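Local atomic coordinates of imine reductase (Amycolatopsis orientalis, PDB entry 5A9S), a protein that probably uses NADPH to reduce imines to amines, as an oxidoreductase of the 3-hydroxyisobutyrate dehydrogenase-related family. Residues 7-12 / 63-68; 91-96 / 116-121; 233-238 / 280-285. All coordinates share one frame; numbering follows the deposited sequence.

Contact 1: residues 7-12 / 63-68; sequences PVTVAG and RLLVVC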
loop_
_atom_site.group_PDB
_atom_site.type_symbol
_atom_site.label_atom_id
_atom_site.label_comp_id
_atom_site.label_asym_id
_atom_site.label_seq_id
_atom_site.Cartn_x
_atom_site.Cartn_y
_atom_site.Cartn_z
ATOM N N PRO B 7 -25.843 -6.492 -29.762
ATOM C CA PRO B 7 -26.805 -6.089 -28.751
ATOM C C PRO B 7 -26.475 -6.535 -27.346
ATOM O O PRO B 7 -25.920 -7.585 -27.135
ATOM C CB PRO B 7 -28.103 -6.736 -29.197
ATOM C CG PRO B 7 -27.713 -7.800 -30.158
ATOM C CD PRO B 7 -26.432 -7.370 -30.785
ATOM N N VAL B 8 -26.780 -5.701 -26.378
ATOM C CA VAL B 8 -26.516 -6.045 -25.013
ATOM C C VAL B 8 -27.641 -5.413 -24.208
ATOM O O VAL B 8 -28.144 -4.338 -24.571
ATOM C CB VAL B 8 -25.068 -5.685 -24.575
ATOM C CG1 VAL B 8 -24.715 -4.296 -25.048
ATOM C CG2 VAL B 8 -24.839 -5.787 -23.051
ATOM N N THR B 9 -28.064 -6.118 -23.178
ATOM C CA THR B 9 -29.024 -5.601 -22.219
ATOM C C THR B 9 -28.354 -5.325 -20.882
ATOM O O THR B 9 -27.626 -6.166 -20.391
ATOM C CB THR B 9 -30.137 -6.606 -22.011
ATOM O OG1 THR B 9 -30.873 -6.818 -23.251
ATOM C CG2 THR B 9 -31.080 -6.165 -20.926
ATOM N N VAL B 10 -28.615 -4.153 -20.286
ATOM C CA VAL B 10 -28.173 -3.852 -18.956
ATOM C C VAL B 10 -29.415 -3.806 -18.063
ATOM O O VAL B 10 -30.368 -3.023 -18.312
ATOM C CB VAL B 10 -27.459 -2.510 -18.914
ATOM C CG1 VAL B 10 -27.056 -2.132 -17.501
ATOM C CG2 VAL B 10 -26.241 -2.526 -19.856
ATOM N N ALA B 11 -29.405 -4.641 -17.036
ATOM C CA ALA B 11 -30.415 -4.616 -15.933
ATOM C C ALA B 11 -29.854 -3.989 -14.672
ATOM O O ALA B 11 -28.938 -4.537 -14.027
ATOM C CB ALA B 11 -30.903 -6.020 -15.657
ATOM N N GLY B 12 -30.409 -2.835 -14.307
ATOM C CA GLY B 12 -29.963 -2.077 -13.151
ATOM C C GLY B 12 -29.289 -0.810 -13.531
ATOM O O GLY B 12 -28.243 -0.822 -14.143
ATOM N N ARG B 63 -28.453 -11.584 -26.434
ATOM C CA ARG B 63 -27.880 -12.873 -25.975
ATOM C C ARG B 63 -27.044 -12.602 -24.715
ATOM O O ARG B 63 -27.047 -13.379 -23.766
ATOM C CB ARG B 63 -27.046 -13.534 -27.090
ATOM N N LEU B 64 -26.454 -11.407 -24.642
ATOM C CA LEU B 64 -25.729 -10.982 -23.454
ATOM C C LEU B 64 -26.501 -10.027 -22.570
ATOM O O LEU B 64 -26.899 -8.926 -23.026
ATOM C CB LEU B 64 -24.436 -10.288 -23.894
ATOM C CG LEU B 64 -23.499 -9.920 -22.745
ATOM C CD1 LEU B 64 -22.936 -11.179 -22.090
ATOM C CD2 LEU B 64 -22.399 -9.021 -23.271
ATOM N N LEU B 65 -26.559 -10.390 -21.282
ATOM C CA LEU B 65 -27.270 -9.658 -20.227
ATOM C C LEU B 65 -26.328 -9.250 -19.078
ATOM O O LEU B 65 -25.763 -10.083 -18.343
ATOM C CB LEU B 65 -28.397 -10.498 -19.631
ATOM C CG LEU B 65 -29.240 -11.351 -20.635
ATOM C CD1 LEU B 65 -30.159 -12.300 -19.863
ATOM C CD2 LEU B 65 -30.041 -10.525 -21.680
ATOM N N VAL B 66 -26.158 -7.957 -18.931
ATOM C CA VAL B 66 -25.223 -7.425 -17.968
ATOM C C VAL B 66 -26.051 -6.955 -16.821
ATOM O O VAL B 66 -26.943 -6.167 -17.026
ATOM C CB VAL B 66 -24.435 -6.270 -18.570
ATOM C CG1 VAL B 66 -23.600 -5.585 -17.475
ATOM C CG2 VAL B 66 -23.568 -6.783 -19.709
ATOM N N VAL B 67 -25.777 -7.485 -15.628
ATOM C CA VAL B 67 -26.580 -7.218 -14.452
ATOM C C VAL B 67 -25.782 -6.478 -13.368
ATOM O O VAL B 67 -24.712 -6.935 -12.953
ATOM C CB VAL B 67 -27.147 -8.519 -13.855
ATOM C CG1 VAL B 67 -28.066 -8.196 -12.677
ATOM C CG2 VAL B 67 -27.939 -9.312 -14.908
ATOM N N CYS B 68 -26.356 -5.372 -12.885
ATOM C CA CYS B 68 -25.767 -4.541 -11.886
ATOM C C CYS B 68 -26.858 -4.026 -10.966
ATOM O O CYS B 68 -27.265 -2.888 -11.036
ATOM C CB CYS B 68 -24.966 -3.420 -12.546
ATOM S SG CYS B 68 -23.848 -2.691 -11.324
#
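Thr9 and Val66 sit at the middle of a ladder of backbone bonds that joins strands 8-11 and 64-67, two neighbouring parallel strands of the Rossmann-type nucleotide-binding domain. The worked principle is parallel pairing, in which every second residue, here Thr9 and Ala11, bonds through N and O to two different residues of the partner strand. Thr9 N donates to Leu64 O (3.0 Å), and Thr9 O receives Val66 N at 2.7 Å. Ala11 N reaches Val66 O, and Ala11 O takes Cys68 N at 2.9 Å (176°).

Apolar contacts line both faces. On the face of Val8, Leu64, Val10 and Val66, the CG2 methyl of Val8 meets CG2 of Val66 at 3.7 Å, the two side chains lying aslant; Val8 holds that methyl anti to its N (chi1 46° for CG1). Helix 15-26 packs here through Leu24 and Ala21.

On the other face Thr9 CB lies 3.9 Å from Leu65 CD2, the two side chains side by side, while Thr9 OG1 is hydrogen-bonded to Ser62 OG and Ala58 O. Gly12, first glycine of a probable GxGxxG motif, follows directly after the strand: its CA lies 3.5 Å from Cys68 O, where a CB would collide with it.

Contact 2: residues 91-96 / 116-121; sequences VVNLNS and YLDGAI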
loop_
_atom_site.group_PDB
_atom_site.type_symbol
_atom_site.label_atom_id
_atom_site.label_comp_id
_atom_site.label_asym_id
_atom_site.label_seq_id
_atom_site.Cartn_x
_atom_site.Cartn_y
_atom_site.Cartn_z
ATOM N N VAL B 91 -25.713 -14.418 -18.579
ATOM C CA VAL B 91 -25.684 -13.380 -17.579
ATOM C C VAL B 91 -24.274 -13.067 -17.101
ATOM O O VAL B 91 -23.522 -13.969 -16.743
ATOM C CB VAL B 91 -26.531 -13.780 -16.378
ATOM C CG1 VAL B 91 -26.311 -12.854 -15.193
ATOM C CG2 VAL B 91 -27.980 -13.789 -16.813
ATOM N N VAL B 92 -23.933 -11.776 -17.078
ATOM C CA VAL B 92 -22.670 -11.263 -16.505
ATOM C C VAL B 92 -23.106 -10.503 -15.292
ATOM O O VAL B 92 -23.682 -9.438 -15.438
ATOM C CB VAL B 92 -21.953 -10.368 -17.510
ATOM C CG1 VAL B 92 -20.693 -9.755 -16.903
ATOM C CG2 VAL B 92 -21.601 -11.197 -18.734
ATOM N N ASN B 93 -22.912 -11.083 -14.102
ATOM C CA ASN B 93 -23.399 -10.469 -12.865
ATOM C C ASN B 93 -22.268 -9.698 -12.189
ATOM O O ASN B 93 -21.288 -10.272 -11.711
ATOM C CB ASN B 93 -23.932 -11.546 -11.963
ATOM C CG ASN B 93 -24.504 -11.033 -10.663
ATOM O OD1 ASN B 93 -24.686 -9.840 -10.440
ATOM N ND2 ASN B 93 -24.774 -11.948 -9.788
ATOM N N LEU B 94 -22.451 -8.391 -12.096
ATOM C CA LEU B 94 -21.402 -7.499 -11.646
ATOM C C LEU B 94 -21.634 -6.951 -10.270
ATOM O O LEU B 94 -20.886 -6.080 -9.848
ATOM C CB LEU B 94 -21.275 -6.363 -12.633
ATOM C CG LEU B 94 -20.305 -6.377 -13.791
ATOM C CD1 LEU B 94 -19.420 -7.574 -14.023
ATOM C CD2 LEU B 94 -20.929 -5.991 -15.087
ATOM N N ASN B 95 -22.578 -7.471 -9.549
ATOM C CA ASN B 95 -22.791 -6.952 -8.237
ATOM C C ASN B 95 -22.478 -7.768 -6.990
ATOM O O ASN B 95 -22.393 -7.139 -5.953
ATOM C CB ASN B 95 -24.212 -6.470 -8.131
ATOM C CG ASN B 95 -25.199 -7.602 -8.214
ATOM O OD1 ASN B 95 -25.256 -8.434 -7.300
ATOM N ND2 ASN B 95 -25.958 -7.665 -9.302
ATOM N N SER B 96 -22.370 -9.087 -7.100
ATOM C CA SER B 96 -22.194 -10.027 -5.971
ATOM C C SER B 96 -21.466 -9.541 -4.714
ATOM O O SER B 96 -20.491 -8.870 -4.775
ATOM C CB SER B 96 -21.633 -11.386 -6.414
ATOM O OG SER B 96 -22.461 -12.075 -7.296
ATOM N N TYR B 116 -23.175 -18.154 -17.255
ATOM C CA TYR B 116 -22.921 -17.253 -16.138
ATOM C C TYR B 116 -21.472 -16.832 -16.006
ATOM O O TYR B 116 -20.567 -17.677 -15.951
ATOM C CB TYR B 116 -23.375 -17.908 -14.835
ATOM C CG TYR B 116 -23.376 -16.966 -13.648
ATOM C CD1 TYR B 116 -24.391 -16.076 -13.444
ATOM C CD2 TYR B 116 -22.322 -16.980 -12.712
ATOM C CE1 TYR B 116 -24.392 -15.197 -12.360
ATOM C CE2 TYR B 116 -22.315 -16.134 -11.615
ATOM C CZ TYR B 116 -23.339 -15.227 -11.429
ATOM O OH TYR B 116 -23.341 -14.328 -10.354
ATOM N N LEU B 117 -21.246 -15.525 -15.932
ATOM C CA LEU B 117 -19.977 -14.967 -15.522
ATOM C C LEU B 117 -20.215 -14.049 -14.346
ATOM O O LEU B 117 -21.163 -13.273 -14.337
ATOM C CB LEU B 117 -19.340 -14.150 -16.601
ATOM C CG LEU B 117 -18.800 -14.824 -17.820
ATOM C CD1 LEU B 117 -18.245 -13.726 -18.764
ATOM C CD2 LEU B 117 -17.697 -15.824 -17.465
ATOM N N ASP B 118 -19.350 -14.137 -13.347
ATOM C CA ASP B 118 -19.377 -13.208 -12.220
ATOM C C ASP B 118 -18.200 -12.300 -12.402
ATOM O O ASP B 118 -17.096 -12.742 -12.770
ATOM C CB ASP B 118 -19.355 -13.966 -10.883
ATOM C CG ASP B 118 -19.978 -13.160 -9.766
ATOM O OD1 ASP B 118 -19.195 -12.414 -9.193
ATOM O OD2 ASP B 118 -21.203 -13.241 -9.460
ATOM N N GLY B 119 -18.436 -11.013 -12.215
ATOM C CA GLY B 119 -17.418 -9.998 -12.454
ATOM C C GLY B 119 -17.347 -9.036 -11.326
ATOM O O GLY B 119 -18.332 -8.837 -10.623
ATOM N N ALA B 120 -16.155 -8.466 -11.128
ATOM C CA ALA B 120 -15.919 -7.485 -10.095
ATOM C C ALA B 120 -15.340 -6.251 -10.757
ATOM O O ALA B 120 -14.386 -6.337 -11.522
ATOM C CB ALA B 120 -14.934 -8.011 -9.075
ATOM N N ILE B 121 -15.949 -5.120 -10.468
ATOM C CA ILE B 121 -15.613 -3.896 -11.171
ATOM C C ILE B 121 -14.574 -3.243 -10.307
ATOM O O ILE B 121 -14.845 -2.936 -9.143
ATOM C CB ILE B 121 -16.846 -2.963 -11.335
ATOM C CG1 ILE B 121 -17.914 -3.646 -12.156
ATOM C CG2 ILE B 121 -16.403 -1.667 -12.019
ATOM C CD1 ILE B 121 -19.245 -2.939 -12.128
HETATM O O HOH W 1 -18.253 -5.167 -8.844
#
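Tyr116 and Asn93 each carry their CG anti to the backbone N (chi1 -170° and -178°), and these torsions send phenol and amide along the same face of the sheet until they meet. Asn93 ND2 then donates to Tyr116 OH at 2.8 Å, arriving at the edge of the ring and in its plane, although the hydroxyl stands somewhat out of the amide plane. Ring and amide are turned 72° apart.

Tyr116 OH in turn donates a hydrogen bond to Asp118 OD2 at 2.6 Å, on the anti lone pair, while Ser96 OG donates to the syn lone pair of the same Asp118 OD2 at 2.8 Å. Asn93 OD1 turns back to its own chain and accepts Asn95 N, closing an Asx turn on Asn95, itself a residue of the NADP(+) site.

Beneath this network strands 91-93 and 116-121 pair in parallel, as expected of a beta-alpha-beta unit whose helix 99-111 packs on Tyr116 and Asp118. Leu94 CD1 lies 3.5 Å from Gly119 CA, where a side chain on the glycine would clash, and Leu94 CG meets Ile121 CD1 at 4.0 Å. A water joins Leu94 O to Ile121 N.

With two hydroxyl donors on one oxygen, the largely buried Asp118 carboxylate is probably stabilised as an anion, and the amide, held at both ND2 and OD1, is probably fixed in its flip.

Contact 3: residues 233-238 / 280-285; sequences GDAGSL and SSYYSV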
loop_
_atom_site.group_PDB
_atom_site.type_symbol
_atom_site.label_atom_id
_atom_site.label_comp_id
_atom_site.label_asym_id
_atom_site.label_seq_id
_atom_site.Cartn_x
_atom_site.Cartn_y
_atom_site.Cartn_z
ATOM N N GLY B 233 16.909 -7.798 0.907
ATOM C CA GLY B 233 15.587 -8.051 0.427
ATOM C C GLY B 233 14.783 -8.644 1.539
ATOM O O GLY B 233 14.591 -9.865 1.571
ATOM N N ASP B 234 14.333 -7.798 2.468
ATOM C CA ASP B 234 13.585 -8.275 3.643
ATOM C C ASP B 234 12.947 -7.173 4.499
ATOM O O ASP B 234 13.593 -6.157 4.678
ATOM C CB ASP B 234 14.605 -8.963 4.562
ATOM C CG ASP B 234 14.026 -10.096 5.322
ATOM O OD1 ASP B 234 13.547 -11.041 4.674
ATOM O OD2 ASP B 234 14.076 -10.043 6.563
ATOM N N ALA B 235 11.783 -7.400 5.147
ATOM C CA ALA B 235 11.337 -6.503 6.278
ATOM C C ALA B 235 12.137 -6.671 7.608
ATOM O O ALA B 235 11.897 -5.946 8.551
ATOM C CB ALA B 235 9.852 -6.679 6.565
ATOM N N GLY B 236 13.060 -7.630 7.680
ATOM C CA GLY B 236 13.809 -7.966 8.911
ATOM C C GLY B 236 12.929 -8.723 9.887
ATOM O O GLY B 236 11.730 -8.936 9.635
ATOM N N SER B 237 13.510 -9.133 11.013
ATOM C CA SER B 237 12.802 -9.953 11.988
ATOM C C SER B 237 11.652 -9.191 12.610
ATOM O O SER B 237 11.651 -7.956 12.627
ATOM C CB SER B 237 13.754 -10.360 13.113
ATOM O OG SER B 237 14.098 -9.215 13.896
ATOM N N LEU B 238 10.730 -9.919 13.213
ATOM C CA LEU B 238 9.665 -9.305 13.993
ATOM C C LEU B 238 10.157 -8.296 15.047
ATOM O O LEU B 238 9.551 -7.241 15.200
ATOM C CB LEU B 238 8.783 -10.373 14.666
ATOM C CG LEU B 238 7.391 -10.809 14.081
ATOM C CD1 LEU B 238 7.036 -10.270 12.705
ATOM C CD2 LEU B 238 7.137 -12.296 14.143
ATOM N N SER B 280 11.369 -14.578 13.920
ATOM C CA SER B 280 10.532 -15.074 12.826
ATOM C C SER B 280 10.258 -13.984 11.776
ATOM O O SER B 280 10.436 -12.798 12.018
ATOM C CB SER B 280 9.224 -15.693 13.375
ATOM O OG SER B 280 8.994 -15.339 14.706
ATOM N N SER B 281 9.912 -14.396 10.578
ATOM C CA SER B 281 9.714 -13.459 9.490
ATOM C C SER B 281 8.454 -12.625 9.684
ATOM O O SER B 281 7.519 -13.060 10.366
ATOM C CB SER B 281 9.620 -14.224 8.191
ATOM O OG SER B 281 9.727 -13.308 7.130
ATOM N N TYR B 282 8.405 -11.445 9.045
ATOM C CA TYR B 282 7.181 -10.624 9.071
ATOM C C TYR B 282 5.960 -11.396 8.530
ATOM O O TYR B 282 4.877 -11.362 9.109
ATOM C CB TYR B 282 7.348 -9.304 8.286
ATOM C CG TYR B 282 6.267 -8.295 8.676
ATOM C CD1 TYR B 282 4.972 -8.350 8.158
ATOM C CD2 TYR B 282 6.543 -7.313 9.626
ATOM C CE1 TYR B 282 3.987 -7.463 8.594
ATOM C CE2 TYR B 282 5.593 -6.398 10.022
ATOM C CZ TYR B 282 4.307 -6.480 9.523
ATOM O OH TYR B 282 3.367 -5.551 9.951
ATOM N N TYR B 283 6.159 -12.157 7.477
ATOM C CA TYR B 283 5.050 -12.854 6.819
ATOM C C TYR B 283 4.267 -13.762 7.755
ATOM O O TYR B 283 3.062 -13.946 7.565
ATOM C CB TYR B 283 5.552 -13.662 5.650
ATOM C CG TYR B 283 4.452 -13.967 4.634
ATOM C CD1 TYR B 283 4.219 -13.092 3.572
ATOM C CD2 TYR B 283 3.738 -15.160 4.676
ATOM C CE1 TYR B 283 3.242 -13.358 2.647
ATOM C CE2 TYR B 283 2.749 -15.445 3.732
ATOM C CZ TYR B 283 2.492 -14.526 2.747
ATOM O OH TYR B 283 1.557 -14.782 1.783
ATOM N N SER B 284 4.946 -14.290 8.787
ATOM C CA SER B 284 4.350 -15.220 9.712
ATOM C C SER B 284 3.221 -14.613 10.554
ATOM O O SER B 284 2.370 -15.349 11.059
ATOM C CB SER B 284 5.427 -15.900 10.582
ATOM O OG SER B 284 5.982 -14.988 11.504
ATOM N N VAL B 285 3.153 -13.291 10.642
ATOM C CA VAL B 285 1.939 -12.624 11.088
ATOM C C VAL B 285 0.630 -13.289 10.518
ATOM O O VAL B 285 -0.388 -13.424 11.216
ATOM C CB VAL B 285 1.950 -11.123 10.730
ATOM C CG1 VAL B 285 0.595 -10.479 11.004
ATOM C CG2 VAL B 285 3.000 -10.393 11.540
HETATM O O HOH W 2 10.733 -10.710 7.796
#
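Leu238 points both methyls against the loop residues Ser280 to Tyr282, where the start of helix 238-255 meets a 3-10 segment, 283-285, in the helical C-terminal domain. CD1 lies over the backbone of Tyr282, 3.7 Å from its CA, and reaches Val285 CG2 at 4.2 Å. Leu238 CD2 lies 3.6 Å from Ser280 OG and somewhat farther from Ser284 OG; Ser280 OG is hydrogen-bonded to Phe277 O, so the methyl only packs beside it. With an alanine here, Val285 and the backbone of Tyr282 would probably lose their apolar cover and a gap would open beside the 3-10 turn.

The CG of Tyr282, anti to the backbone N (chi1 -162°), carries the ring to where Val285 CG2 lies over one face, offset toward the rim, while the phenol end bonds to Asn183 of the other subunit. Tyr282 CB approaches Ala235 CB at 4.0 Å.

Ser237 is the N-cap of the helix, its OG accepting from Met240 N, and Asp234 OD2 closes an Asx turn on Gly236 N. Ser281 O takes both Ser284 N and Ser284 OG, the hydroxyl in the carbonyl plane. A water connects Gly236 O with Tyr282 N, and Leu238 N donates to Ser280 O (3.1 Å, 152°).

Contacts 1 and 2 are buried parts of one sheet in the nucleotide-binding domain: strands 64-67 and 90-93 are neighbours, so the two touch, with Leu65 O and Val67 O probably bonded to Val92 N and Leu94 N. Contact 3 lies in the C-terminal domain, its centre about 47 Å from that of contact 1 and 37 Å from that of contact 2, and is only partly buried. Chemistry follows place. Contact 1 is backbone ladder and aliphatic cover, contact 2 adds a polar side-chain network beside the cofactor-binding loop, and contact 3 replaces strand pairing by loop turns, one direct backbone bond, a water and a tyrosine reaching the other subunit.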